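Local coordinates for putative integron gene cassette protein (Uncultured bacterium, PDB 3GHJ) that is of unknown function but has the fold of the glyoxalase/bleomycin resistance protein/dioxygenase superfamily, whose members typically bind small molecules or metal ions in beta-sheet cups, at residues L29-V34 and M74-E79; K37-S42 and A60-F65; Q86-F91 and G133-F138; E48-E53 and K103-K108. The protein carries 1 engineered substitution. All blocks are in the same frame, centred on the assembly; numbering follows the deposited sequence.

Interaction 1: L29-V34 and M74-E79; sequences LFEVAV and MVVLQE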
loop_
_atom_site.group_PDB
_atom_site.type_symbol
_atom_site.label_atom_id
_atom_site.label_comp_id
_atom_site.label_asym_id
_atom_site.label_seq_id
_atom_site.Cartn_x
_atom_site.Cartn_y
_atom_site.Cartn_z
ATOM N N LEU A 29 1.218 -7.165 0.822
ATOM C CA LEU A 29 1.331 -5.884 0.124
ATOM C C LEU A 29 2.803 -5.502 -0.010
ATOM O O LEU A 29 3.527 -5.506 0.987
ATOM C CB LEU A 29 0.598 -4.809 0.927
ATOM C CG LEU A 29 0.430 -3.398 0.368
ATOM C CD1 LEU A 29 -0.319 -3.418 -0.950
ATOM C CD2 LEU A 29 -0.313 -2.535 1.377
ATOM N N PHE A 30 3.239 -5.160 -1.226
ATOM C CA PHE A 30 4.636 -4.825 -1.471
ATOM C C PHE A 30 4.886 -3.319 -1.598
ATOM O O PHE A 30 5.765 -2.778 -0.935
ATOM C CB PHE A 30 5.185 -5.563 -2.708
ATOM C CG PHE A 30 6.601 -5.172 -3.028
ATOM C CD1 PHE A 30 7.635 -5.555 -2.186
ATOM C CD2 PHE A 30 6.884 -4.368 -4.114
ATOM C CE1 PHE A 30 8.955 -5.155 -2.451
ATOM C CE2 PHE A 30 8.202 -3.964 -4.384
ATOM C CZ PHE A 30 9.228 -4.362 -3.548
ATOM N N GLU A 31 4.124 -2.642 -2.444
ATOM C CA GLU A 31 4.424 -1.255 -2.738
ATOM C C GLU A 31 3.179 -0.388 -2.854
ATOM O O GLU A 31 2.091 -0.871 -3.170
ATOM C CB GLU A 31 5.306 -1.215 -3.982
ATOM C CG GLU A 31 4.998 -0.219 -5.042
ATOM C CD GLU A 31 5.622 -0.635 -6.363
ATOM O OE1 GLU A 31 6.499 -1.535 -6.370
ATOM O OE2 GLU A 31 5.231 -0.076 -7.397
ATOM N N VAL A 32 3.339 0.889 -2.519
ATOM C CA VAL A 32 2.313 1.887 -2.767
ATOM C C VAL A 32 2.936 3.098 -3.439
ATOM O O VAL A 32 4.074 3.472 -3.130
ATOM C CB VAL A 32 1.636 2.349 -1.461
ATOM C CG1 VAL A 32 0.831 1.220 -0.859
ATOM C CG2 VAL A 32 2.678 2.853 -0.471
ATOM N N ALA A 33 2.200 3.701 -4.366
ATOM C CA ALA A 33 2.587 4.988 -4.941
ATOM C C ALA A 33 1.947 6.093 -4.115
ATOM O O ALA A 33 0.755 6.048 -3.808
ATOM C CB ALA A 33 2.146 5.083 -6.389
ATOM N N VAL A 34 2.761 7.071 -3.741
ATOM C CA VAL A 34 2.329 8.165 -2.873
ATOM C C VAL A 34 2.507 9.477 -3.622
ATOM O O VAL A 34 3.630 9.830 -4.004
ATOM C CB VAL A 34 3.172 8.205 -1.590
ATOM C CG1 VAL A 34 2.669 9.297 -0.657
ATOM C CG2 VAL A 34 3.126 6.842 -0.886
HETATM N N MSE A 74 8.197 -1.259 -0.609
HETATM C CA MSE A 74 8.650 -0.110 -1.377
HETATM C C MSE A 74 7.590 0.970 -1.377
HETATM O O MSE A 74 6.393 0.679 -1.428
HETATM C CB MSE A 74 8.960 -0.533 -2.811
HETATM C CG MSE A 74 9.298 0.586 -3.787
HETATM SE SE MSE A 74 10.051 -0.098 -5.460
HETATM C CE MSE A 74 11.839 -0.427 -4.820
ATOM N N VAL A 75 8.008 2.225 -1.246
ATOM C CA VAL A 75 7.115 3.323 -1.569
ATOM C C VAL A 75 7.665 4.014 -2.801
ATOM O O VAL A 75 8.881 4.115 -2.977
ATOM C CB VAL A 75 6.941 4.339 -0.415
ATOM C CG1 VAL A 75 6.233 3.691 0.767
ATOM C CG2 VAL A 75 8.278 4.928 -0.002
ATOM N N VAL A 76 6.768 4.453 -3.671
ATOM C CA VAL A 76 7.143 5.245 -4.835
ATOM C C VAL A 76 6.559 6.640 -4.669
ATOM O O VAL A 76 5.354 6.844 -4.813
ATOM C CB VAL A 76 6.653 4.633 -6.169
ATOM C CG1 VAL A 76 7.257 5.412 -7.347
ATOM C CG2 VAL A 76 7.016 3.153 -6.250
ATOM N N LEU A 77 7.408 7.604 -4.335
ATOM C CA LEU A 77 6.943 8.970 -4.201
ATOM C C LEU A 77 6.836 9.577 -5.592
ATOM O O LEU A 77 7.764 9.461 -6.391
ATOM C CB LEU A 77 7.912 9.783 -3.340
ATOM C CG LEU A 77 8.276 9.195 -1.972
ATOM C CD1 LEU A 77 9.239 10.133 -1.255
ATOM C CD2 LEU A 77 7.033 8.958 -1.118
ATOM N N GLN A 78 5.701 10.200 -5.891
ATOM C CA GLN A 78 5.485 10.780 -7.217
ATOM C C GLN A 78 5.023 12.213 -7.058
ATOM O O GLN A 78 3.973 12.462 -6.480
ATOM C CB GLN A 78 4.427 9.974 -7.970
ATOM C CG GLN A 78 4.817 8.517 -8.158
ATOM C CD GLN A 78 3.729 7.676 -8.799
ATOM O OE1 GLN A 78 4.013 6.758 -9.572
ATOM N NE2 GLN A 78 2.482 7.975 -8.472
ATOM N N GLU A 79 5.806 13.163 -7.552
ATOM C CA GLU A 79 5.440 14.557 -7.380
ATOM C C GLU A 79 4.235 14.951 -8.227
ATOM O O GLU A 79 4.195 14.692 -9.432
ATOM C CB GLU A 79 6.618 15.472 -7.701
ATOM C CG GLU A 79 6.419 16.901 -7.240
ATOM C CD GLU A 79 7.652 17.743 -7.475
ATOM O OE1 GLU A 79 7.896 18.128 -8.639
ATOM O OE2 GLU A 79 8.378 18.012 -6.500
#

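Interaction 2: K37-S42 and A60-F65; sequences KNLEKS and ARRWNF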
loop_
_atom_site.group_PDB
_atom_site.type_symbol
_atom_site.label_atom_id
_atom_site.label_comp_id
_atom_site.label_asym_id
_atom_site.label_seq_id
_atom_site.Cartn_x
_atom_site.Cartn_y
_atom_site.Cartn_z
ATOM N N LYS A 37 3.562 16.651 -2.795
ATOM C CA LYS A 37 3.643 18.035 -3.275
ATOM C C LYS A 37 5.069 18.465 -3.619
ATOM O O LYS A 37 5.281 19.260 -4.538
ATOM C CB LYS A 37 3.033 18.993 -2.251
ATOM C CG LYS A 37 1.511 18.918 -2.173
ATOM C CD LYS A 37 0.850 19.542 -3.397
ATOM C CE LYS A 37 -0.669 19.547 -3.262
ATOM N NZ LYS A 37 -1.312 20.394 -4.308
ATOM N N ASN A 38 6.044 17.941 -2.887
ATOM C CA ASN A 38 7.435 18.329 -3.061
ATOM C C ASN A 38 8.305 17.091 -2.913
ATOM O O ASN A 38 8.408 16.520 -1.820
ATOM C CB ASN A 38 7.808 19.393 -2.021
ATOM C CG ASN A 38 9.224 19.926 -2.194
ATOM O OD1 ASN A 38 10.192 19.174 -2.214
ATOM N ND2 ASN A 38 9.345 21.248 -2.284
ATOM N N LEU A 39 8.920 16.678 -4.014
ATOM C CA LEU A 39 9.681 15.433 -4.024
ATOM C C LEU A 39 10.808 15.457 -2.998
ATOM O O LEU A 39 11.026 14.476 -2.293
ATOM C CB LEU A 39 10.234 15.125 -5.413
ATOM C CG LEU A 39 10.809 13.715 -5.572
ATOM C CD1 LEU A 39 9.717 12.664 -5.336
ATOM C CD2 LEU A 39 11.421 13.548 -6.951
ATOM N N GLU A 40 11.525 16.573 -2.905
ATOM C CA GLU A 40 12.658 16.645 -1.988
ATOM C C GLU A 40 12.215 16.590 -0.532
ATOM O O GLU A 40 12.787 15.860 0.276
ATOM C CB GLU A 40 13.490 17.906 -2.246
ATOM C CG GLU A 40 14.319 17.862 -3.530
ATOM C CD GLU A 40 13.493 18.039 -4.799
ATOM O OE1 GLU A 40 12.412 18.668 -4.742
ATOM O OE2 GLU A 40 13.936 17.555 -5.865
ATOM N N LYS A 41 11.196 17.368 -0.187
ATOM C CA LYS A 41 10.752 17.407 1.194
ATOM C C LYS A 41 10.159 16.063 1.608
ATOM O O LYS A 41 10.368 15.602 2.729
ATOM C CB LYS A 41 9.750 18.540 1.422
ATOM C CG LYS A 41 10.375 19.934 1.269
ATOM C CD LYS A 41 9.406 21.032 1.675
ATOM C CE LYS A 41 10.065 22.404 1.570
ATOM N NZ LYS A 41 9.078 23.508 1.736
ATOM N N SER A 42 9.411 15.440 0.710
ATOM C CA SER A 42 8.854 14.135 1.044
ATOM C C SER A 42 9.938 13.057 1.087
ATOM O O SER A 42 9.925 12.205 1.976
ATOM C CB SER A 42 7.711 13.744 0.103
ATOM O OG SER A 42 6.520 14.429 0.458
ATOM N N ALA A 60 13.704 13.027 -13.577
ATOM C CA ALA A 60 12.992 13.366 -14.801
ATOM C C ALA A 60 11.485 13.323 -14.586
ATOM O O ALA A 60 10.797 14.329 -14.765
ATOM C CB ALA A 60 13.395 12.428 -15.930
ATOM N N ARG A 61 10.976 12.156 -14.206
ATOM C CA ARG A 61 9.549 11.991 -13.964
ATOM C C ARG A 61 9.156 12.544 -12.603
ATOM O O ARG A 61 7.972 12.632 -12.286
ATOM C CB ARG A 61 9.146 10.517 -14.058
ATOM C CG ARG A 61 9.210 9.946 -15.463
ATOM C CD ARG A 61 8.466 8.627 -15.554
ATOM N NE ARG A 61 9.085 7.590 -14.735
ATOM C CZ ARG A 61 8.595 6.365 -14.588
ATOM N NH1 ARG A 61 7.472 6.020 -15.204
ATOM N NH2 ARG A 61 9.226 5.484 -13.824
ATOM N N ARG A 62 10.155 12.909 -11.804
ATOM C CA ARG A 62 9.919 13.372 -10.441
ATOM C C ARG A 62 9.332 12.256 -9.580
ATOM O O ARG A 62 8.335 12.453 -8.887
ATOM C CB ARG A 62 9.011 14.602 -10.432
ATOM C CG ARG A 62 9.571 15.776 -11.223
ATOM C CD ARG A 62 10.828 16.318 -10.570
ATOM N NE ARG A 62 10.525 17.061 -9.348
ATOM C CZ ARG A 62 11.428 17.400 -8.433
ATOM N NH1 ARG A 62 12.698 17.056 -8.595
ATOM N NH2 ARG A 62 11.059 18.077 -7.355
ATOM N N TRP A 63 9.961 11.086 -9.638
ATOM C CA TRP A 63 9.575 9.936 -8.823
ATOM C C TRP A 63 10.780 9.481 -8.018
ATOM O O TRP A 63 11.923 9.580 -8.478
ATOM C CB TRP A 63 9.129 8.772 -9.704
ATOM C CG TRP A 63 7.831 8.970 -10.456
ATOM C CD1 TRP A 63 7.134 10.132 -10.610
ATOM C CD2 TRP A 63 7.104 7.967 -11.173
ATOM N NE1 TRP A 63 6.007 9.910 -11.371
ATOM C CE2 TRP A 63 5.968 8.589 -11.731
ATOM C CE3 TRP A 63 7.301 6.598 -11.394
ATOM C CZ2 TRP A 63 5.031 7.890 -12.494
ATOM C CZ3 TRP A 63 6.369 5.905 -12.152
ATOM C CH2 TRP A 63 5.249 6.552 -12.692
ATOM N N ASN A 64 10.532 8.961 -6.823
ATOM C CA ASN A 64 11.593 8.383 -6.008
ATOM C C ASN A 64 11.113 7.057 -5.442
ATOM O O ASN A 64 10.153 7.021 -4.668
ATOM C CB ASN A 64 12.004 9.343 -4.890
ATOM C CG ASN A 64 13.354 8.987 -4.274
ATOM O OD1 ASN A 64 14.011 8.042 -4.705
ATOM N ND2 ASN A 64 13.765 9.745 -3.258
ATOM N N PHE A 65 11.766 5.974 -5.852
ATOM C CA PHE A 65 11.457 4.621 -5.396
ATOM C C PHE A 65 12.331 4.325 -4.192
ATOM O O PHE A 65 13.563 4.280 -4.313
ATOM C CB PHE A 65 11.790 3.590 -6.489
ATOM C CG PHE A 65 11.019 3.764 -7.772
ATOM C CD1 PHE A 65 11.337 4.784 -8.664
ATOM C CD2 PHE A 65 10.009 2.870 -8.109
ATOM C CE1 PHE A 65 10.641 4.921 -9.859
ATOM C CE2 PHE A 65 9.309 3.001 -9.305
ATOM C CZ PHE A 65 9.626 4.025 -10.177
#

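Interaction 3: Q86-F91 and G133-F138; sequences QQHFSF and GHALEF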
loop_
_atom_site.group_PDB
_atom_site.type_symbol
_atom_site.label_atom_id
_atom_site.label_comp_id
_atom_site.label_asym_id
_atom_site.label_seq_id
_atom_site.Cartn_x
_atom_site.Cartn_y
_atom_site.Cartn_z
ATOM N N GLN A 86 -6.240 12.850 -0.153
ATOM C CA GLN A 86 -5.628 12.122 0.945
ATOM C C GLN A 86 -5.518 10.639 0.636
ATOM O O GLN A 86 -6.463 10.027 0.131
ATOM C CB GLN A 86 -6.397 12.317 2.254
ATOM C CG GLN A 86 -5.542 11.940 3.459
ATOM C CD GLN A 86 -6.212 12.228 4.772
ATOM O OE1 GLN A 86 -5.629 12.888 5.643
ATOM N NE2 GLN A 86 -7.431 11.742 4.934
ATOM N N GLN A 87 -4.369 10.077 0.957
ATOM C CA GLN A 87 -4.151 8.655 0.886
ATOM C C GLN A 87 -4.025 8.073 2.302
ATOM O O GLN A 87 -3.700 8.761 3.216
ATOM C CB GLN A 87 -2.884 8.372 0.100
ATOM C CG GLN A 87 -2.999 8.743 -1.361
ATOM C CD GLN A 87 -1.743 8.500 -2.154
ATOM O OE1 GLN A 87 -1.217 9.380 -2.734
ATOM N NE2 GLN A 87 -1.319 7.271 -2.201
ATOM N N HIS A 88 -4.301 6.778 2.401
ATOM C CA HIS A 88 -4.084 6.026 3.611
ATOM C C HIS A 88 -3.389 4.726 3.315
ATOM O O HIS A 88 -3.803 4.001 2.493
ATOM C CB HIS A 88 -5.383 5.691 4.395
ATOM C CG HIS A 88 -5.137 4.703 5.501
ATOM N ND1 HIS A 88 -4.407 5.018 6.624
ATOM C CD2 HIS A 88 -5.453 3.394 5.622
ATOM C CE1 HIS A 88 -4.304 3.954 7.390
ATOM N NE2 HIS A 88 -4.911 2.952 6.797
ATOM N N PHE A 89 -2.339 4.469 4.086
ATOM C CA PHE A 89 -1.617 3.231 4.064
ATOM C C PHE A 89 -0.902 3.011 5.383
ATOM O O PHE A 89 -0.670 3.925 6.093
ATOM C CB PHE A 89 -0.622 3.158 2.871
ATOM C CG PHE A 89 0.212 4.400 2.684
ATOM C CD1 PHE A 89 -0.237 5.418 1.907
ATOM C CD2 PHE A 89 1.445 4.500 3.244
ATOM C CE1 PHE A 89 0.494 6.551 1.752
ATOM C CE2 PHE A 89 2.170 5.634 3.074
ATOM C CZ PHE A 89 1.712 6.641 2.338
ATOM N N SER A 90 -0.535 1.773 5.659
ATOM C CA SER A 90 0.130 1.474 6.927
ATOM C C SER A 90 1.326 0.559 6.735
ATOM O O SER A 90 1.403 -0.199 5.762
ATOM C CB SER A 90 -0.841 0.850 7.928
ATOM O OG SER A 90 -0.920 -0.549 7.744
ATOM N N PHE A 91 2.255 0.633 7.679
ATOM C CA PHE A 91 3.428 -0.219 7.693
ATOM C C PHE A 91 3.352 -1.159 8.882
ATOM O O PHE A 91 2.857 -0.789 9.943
ATOM C CB PHE A 91 4.700 0.637 7.777
ATOM C CG PHE A 91 4.804 1.646 6.671
ATOM C CD1 PHE A 91 5.289 1.261 5.439
ATOM C CD2 PHE A 91 4.367 2.954 6.837
ATOM C CE1 PHE A 91 5.371 2.158 4.383
ATOM C CE2 PHE A 91 4.449 3.873 5.779
ATOM C CZ PHE A 91 4.954 3.465 4.549
ATOM N N GLY A 133 0.126 15.466 4.450
ATOM C CA GLY A 133 -1.098 15.218 5.177
ATOM C C GLY A 133 -1.726 13.874 4.868
ATOM O O GLY A 133 -2.882 13.637 5.210
ATOM N N HIS A 134 -0.981 12.981 4.227
ATOM C CA HIS A 134 -1.518 11.639 4.071
ATOM C C HIS A 134 -1.660 10.984 5.429
ATOM O O HIS A 134 -0.923 11.308 6.378
ATOM C CB HIS A 134 -0.643 10.797 3.152
ATOM C CG HIS A 134 -0.663 11.274 1.742
ATOM N ND1 HIS A 134 -1.835 11.596 1.092
ATOM C CD2 HIS A 134 0.341 11.519 0.866
ATOM C CE1 HIS A 134 -1.553 12.008 -0.132
ATOM N NE2 HIS A 134 -0.242 11.964 -0.297
ATOM N N ALA A 135 -2.628 10.086 5.531
ATOM C CA ALA A 135 -2.916 9.404 6.779
ATOM C C ALA A 135 -2.087 8.134 6.860
ATOM O O ALA A 135 -2.488 7.085 6.342
ATOM C CB ALA A 135 -4.412 9.086 6.856
ATOM N N LEU A 136 -0.919 8.233 7.484
ATOM C CA LEU A 136 -0.043 7.081 7.653
ATOM C C LEU A 136 -0.337 6.375 8.966
ATOM O O LEU A 136 -0.972 6.929 9.870
ATOM C CB LEU A 136 1.434 7.496 7.580
ATOM C CG LEU A 136 2.045 7.612 6.180
ATOM C CD1 LEU A 136 1.286 8.629 5.332
ATOM C CD2 LEU A 136 3.530 7.976 6.276
ATOM N N GLU A 137 0.123 5.140 9.062
ATOM C CA GLU A 137 -0.183 4.299 10.201
ATOM C C GLU A 137 0.934 3.281 10.381
ATOM O O GLU A 137 1.541 2.832 9.400
ATOM C CB GLU A 137 -1.535 3.607 9.968
ATOM C CG GLU A 137 -1.916 2.560 10.996
ATOM C CD GLU A 137 -3.174 1.798 10.629
ATOM O OE1 GLU A 137 -3.891 2.218 9.691
ATOM O OE2 GLU A 137 -3.438 0.761 11.273
ATOM N N PHE A 138 1.235 2.956 11.637
ATOM C CA PHE A 138 1.976 1.747 11.968
ATOM C C PHE A 138 0.967 0.773 12.561
ATOM O O PHE A 138 0.216 1.143 13.470
ATOM C CB PHE A 138 3.070 2.011 13.007
ATOM C CG PHE A 138 4.201 2.884 12.527
ATOM C CD1 PHE A 138 4.605 2.893 11.205
ATOM C CD2 PHE A 138 4.907 3.665 13.434
ATOM C CE1 PHE A 138 5.666 3.696 10.793
ATOM C CE2 PHE A 138 5.960 4.463 13.026
ATOM C CZ PHE A 138 6.350 4.474 11.710
#

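Interaction 4: E48-E53 and K103-K108; sequences EILGFE and KALESK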
loop_
_atom_site.group_PDB
_atom_site.type_symbol
_atom_site.label_atom_id
_atom_site.label_comp_id
_atom_site.label_asym_id
_atom_site.label_seq_id
_atom_site.Cartn_x
_atom_site.Cartn_y
_atom_site.Cartn_z
ATOM N N GLU A 48 14.695 10.096 6.166
ATOM C CA GLU A 48 15.325 10.522 7.417
ATOM C C GLU A 48 14.468 10.235 8.641
ATOM O O GLU A 48 14.991 9.917 9.711
ATOM C CB GLU A 48 15.690 12.008 7.359
ATOM C CG GLU A 48 16.673 12.339 6.250
ATOM C CD GLU A 48 16.978 13.821 6.158
ATOM O OE1 GLU A 48 16.575 14.568 7.072
ATOM O OE2 GLU A 48 17.619 14.239 5.171
ATOM N N ILE A 49 13.152 10.356 8.500
ATOM C CA ILE A 49 12.273 10.099 9.626
ATOM C C ILE A 49 11.832 8.639 9.670
ATOM O O ILE A 49 11.974 7.977 10.696
ATOM C CB ILE A 49 11.073 11.069 9.671
ATOM C CG1 ILE A 49 11.584 12.493 9.907
ATOM C CG2 ILE A 49 10.104 10.681 10.787
ATOM C CD1 ILE A 49 10.506 13.497 10.234
ATOM N N LEU A 50 11.331 8.117 8.553
ATOM C CA LEU A 50 10.926 6.712 8.526
ATOM C C LEU A 50 12.071 5.730 8.261
ATOM O O LEU A 50 11.925 4.535 8.497
ATOM C CB LEU A 50 9.783 6.483 7.527
ATOM C CG LEU A 50 8.504 7.280 7.813
ATOM C CD1 LEU A 50 7.410 6.879 6.831
ATOM C CD2 LEU A 50 8.034 7.072 9.251
ATOM N N GLY A 51 13.200 6.230 7.767
ATOM C CA GLY A 51 14.374 5.380 7.616
ATOM C C GLY A 51 14.377 4.508 6.377
ATOM O O GLY A 51 15.170 3.568 6.275
ATOM N N PHE A 52 13.509 4.816 5.422
ATOM C CA PHE A 52 13.504 4.052 4.186
ATOM C C PHE A 52 14.779 4.323 3.391
ATOM O O PHE A 52 15.391 5.396 3.510
ATOM C CB PHE A 52 12.236 4.344 3.374
ATOM C CG PHE A 52 10.961 4.000 4.104
ATOM C CD1 PHE A 52 10.978 3.161 5.217
ATOM C CD2 PHE A 52 9.747 4.484 3.654
ATOM C CE1 PHE A 52 9.805 2.836 5.885
ATOM C CE2 PHE A 52 8.566 4.163 4.313
ATOM C CZ PHE A 52 8.593 3.335 5.425
ATOM N N GLU A 53 15.180 3.364 2.592
ATOM C CA GLU A 53 16.450 3.469 1.935
ATOM C C GLU A 53 16.349 3.861 0.492
ATOM O O GLU A 53 15.428 3.547 -0.154
ATOM C CB GLU A 53 17.160 2.131 2.022
ATOM C CG GLU A 53 17.668 1.763 3.414
ATOM C CD GLU A 53 18.337 0.387 3.399
ATOM O OE1 GLU A 53 17.658 -0.626 3.318
ATOM O OE2 GLU A 53 19.568 0.320 3.407
ATOM N N LYS A 103 7.437 7.400 20.330
ATOM C CA LYS A 103 8.377 8.342 20.911
ATOM C C LYS A 103 9.389 8.843 19.885
ATOM O O LYS A 103 9.734 10.028 19.863
ATOM C CB LYS A 103 9.091 7.684 22.097
ATOM C CG LYS A 103 9.873 8.663 22.971
ATOM C CD LYS A 103 8.919 9.550 23.757
ATOM C CE LYS A 103 9.654 10.438 24.746
ATOM N NZ LYS A 103 8.701 11.289 25.509
ATOM N N ALA A 104 9.870 7.945 19.034
ATOM C CA ALA A 104 10.848 8.329 18.026
ATOM C C ALA A 104 10.251 9.347 17.059
ATOM O O ALA A 104 10.882 10.349 16.733
ATOM C CB ALA A 104 11.340 7.115 17.271
ATOM N N LEU A 105 9.035 9.088 16.594
ATOM C CA LEU A 105 8.368 10.040 15.713
ATOM C C LEU A 105 8.188 11.387 16.408
ATOM O O LEU A 105 8.484 12.438 15.829
ATOM C CB LEU A 105 7.013 9.495 15.242
ATOM C CG LEU A 105 7.025 8.361 14.214
ATOM C CD1 LEU A 105 5.608 7.861 13.995
ATOM C CD2 LEU A 105 7.629 8.829 12.906
ATOM N N GLU A 106 7.713 11.349 17.650
ATOM C CA GLU A 106 7.476 12.576 18.405
ATOM C C GLU A 106 8.770 13.371 18.552
ATOM O O GLU A 106 8.762 14.603 18.457
ATOM C CB GLU A 106 6.863 12.255 19.768
ATOM C CG GLU A 106 5.407 11.819 19.698
ATOM C CD GLU A 106 4.885 11.291 21.018
ATOM O OE1 GLU A 106 5.709 10.824 21.842
ATOM O OE2 GLU A 106 3.656 11.330 21.228
ATOM N N SER A 107 9.878 12.672 18.771
ATOM C CA SER A 107 11.162 13.348 18.956
ATOM C C SER A 107 11.591 14.083 17.689
ATOM O O SER A 107 12.330 15.069 17.751
ATOM C CB SER A 107 12.244 12.359 19.397
ATOM O OG SER A 107 12.668 11.550 18.318
ATOM N N LYS A 108 11.111 13.606 16.542
ATOM C CA LYS A 108 11.478 14.184 15.255
ATOM C C LYS A 108 10.436 15.205 14.804
ATOM O O LYS A 108 10.464 15.654 13.659
ATOM C CB LYS A 108 11.644 13.084 14.201
ATOM C CG LYS A 108 12.867 12.200 14.421
ATOM C CD LYS A 108 12.891 11.029 13.446
ATOM C CE LYS A 108 14.089 10.116 13.695
ATOM N NZ LYS A 108 14.133 8.951 12.757
#

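Interaction 1: L29-V34 and M74-E79
Val76 O is gripped by two groups of the strand beside it: the amide of Val34 donates to it at 2.8 Å, nearly straight at 172°, and the CA-H of Ala33 approaches the same oxygen. This is parallel pairing of strands 28-36 and 73-79, the first and last strands of a beta-alpha-beta-beta-beta run, which the strand order 1-4-3-2 makes neighbours, as in the glyoxalase/bleomycin resistance family. Five backbone bonds cross in all; Val34 O takes the amide of Gln78 at 2.8 Å, whereas the bond from Val32 N to Met74 O is longer, at 3.2 Å.

Side chains alternate between the two faces. Glu31 and Met74, a selenomethionine, lie alongside each other and point the same way, their CB atoms 3.9 Å apart. In Met74, CG opposite its own backbone nitrogen (chi1 173°) and a second torsion that is also extended carry the selenium to 3.9 Å from Glu31 OE1; the bend at chi3 turns only the terminal methyl. The other carboxylate oxygen, OE2, bonds to His88 of the second subunit, so the acid is directed to the dimer interface. The ring of Phe30 brings its CE2 against Met74 CB at 3.8 Å.

The face bearing Val32, Val34, Val75 and Leu77 is wholly apolar, and beta-branched valines suit its extended backbone. Val34 and Leu77 touch Tyr46 of helix 39-49, and they meet each other where Val34 CB lies 4.0 Å from Leu77 CD2.

Interaction 2: K37-S42 and A60-F65
The amino end of helix 39-49 meets the turn of the hairpin formed by strands 53-58 and 63-68, with Leu39 and Glu40 on the helix side and Arg62 on the other. Arg62 takes hold of Glu40 end-on with two nitrogens: NH2 bonds to OE1 at 3.0 Å, and NH1 reaches OE2 at the same 3.0 Å. Each carboxylate oxygen uses its syn lone pair, and the two flat groups are only 25° from coplanar, the arrangement in which both ion-pair bonds can be short together. A weak third bond joins NH2 to OE2.

Folding of the long arginine chain at chi2 and chi3 lays the guanidinium over Leu39. Leu39 CB lies over one face, 3.6 Å from NH2, and an aliphatic group suits that face because the N-H groups point outward in the plane.

Arg62 and Trp63 together face Asp58, forming a G1 beta bulge, and Arg62 holds the positive phi (65°) expected of its first residue. The bulge presents its backbone to the leucine: Leu39 CD2 packs on Arg62 C at 3.6 Å, and CD1 meets Asn64 CB at 4.1 Å. Asn38 is the N-cap of the helix; its OD1 receives the amide of Lys41 at 2.9 Å, the donor standing above the amide plane. Glu79 ties the two sides together, since its OE2 pairs with Arg62 NH2 and also accepts a hydrogen bond from Leu39 N.

Interaction 3: Q86-F91 and G133-F138
His88 ND1 gives its proton to Ala135 O at 2.8 Å, approaching from above the carbonyl plane in a bent bond (141°); the amide of Phe89 adds only a weak bond to that oxygen. Strands 88-93 and 135-140 run parallel here, first and last of the second four-stranded sheet, with the 1-4-3-2 order of the glyoxalase-like fold. Ala135 N answers to Gln87 O at 2.9 Å, and further along Phe91 N donates to Glu137 O, also at 2.9 Å.

At the Gln87-His134 end of the pairing a side chain stands in for a backbone acceptor: Gln87 N bonds to His134 ND1 at 3.0 Å, while Gln87 CB sits over the imidazole face as a CH-pi contact. His134 NE2 bonds to Lys35 O, which fixes the ring at its far edge, and Gln87 is held by its own amide, bonded to Ala33 O and Lys35 N.

The His88 ring turns its edge to Glu137 OE1, nearly coplanar with the carboxylate, and its NE2 bonds to Glu31 of the second subunit. Glu137 OE2 is bonded to Ser125 and Thr139. On the apolar face Phe89 lies beside Leu136, its CZ 3.6 Å from CD1.

Interaction 4: E48-E53 and K103-K108
Lys108 supplies the polar part of this contact, its ammonium reaching carbonyls near the carboxyl end of helix 39-49. NZ donates to Ile49 O at 3.1 Å and, more weakly, to Glu48 O at 3.3 Å. Carbonyls near a helix end carry the negative pole of the helix dipole, so a positive charge there is probably favourable. Extended beyond CG, with chi2, chi3 and chi4 all near 180°, the lysine spans the gap to these carbonyls.

The apolar contacts use the same chain. Lys108 and Ile49 slide past each other in opposite directions, Lys108 CD coming 3.9 Å from Ile49 CG2. That methyl also meets Leu105 CD2 at 3.7 Å, the two side chains crossing at about a right angle. The beta-branch of Ile49 thus lets one methyl touch both Leu105 and the lysine chain. Leu50 CD2 adds a looser touch on Leu105 CD2 at 4.1 Å.

Gly51, with positive phi, is where residues 48-53 leave helical geometry, and glycine tolerates that phi readily. The contact joins the ends of helices 39-49 and 98-107 over the second sheet, where Leu50 and Leu105 both rest on Phe128 and Phe138 of strands 123-129 and 135-140.

Interactions 1 and 3 are the equivalent parallel strand pairs of the two sheets, with centres about 12 Å apart, and they join where Gln87 NE2 meets Ala33 O at 2.9 Å and Val34 CG2 packs on Phe89 CZ at 3.5 Å. Both also reach the second subunit. Interaction 2, centred about 11 Å from interaction 1, is tied to it by Glu79 OE2 and Arg62 NH2, 2.8 Å apart. Interaction 4 uses the other end of helix 39-49 and packs against interaction 3, with Leu105 CD1 3.6 Å from Phe138 CE2. Relatives often bind ligands or metals within such sheets; whether this protein does is not established.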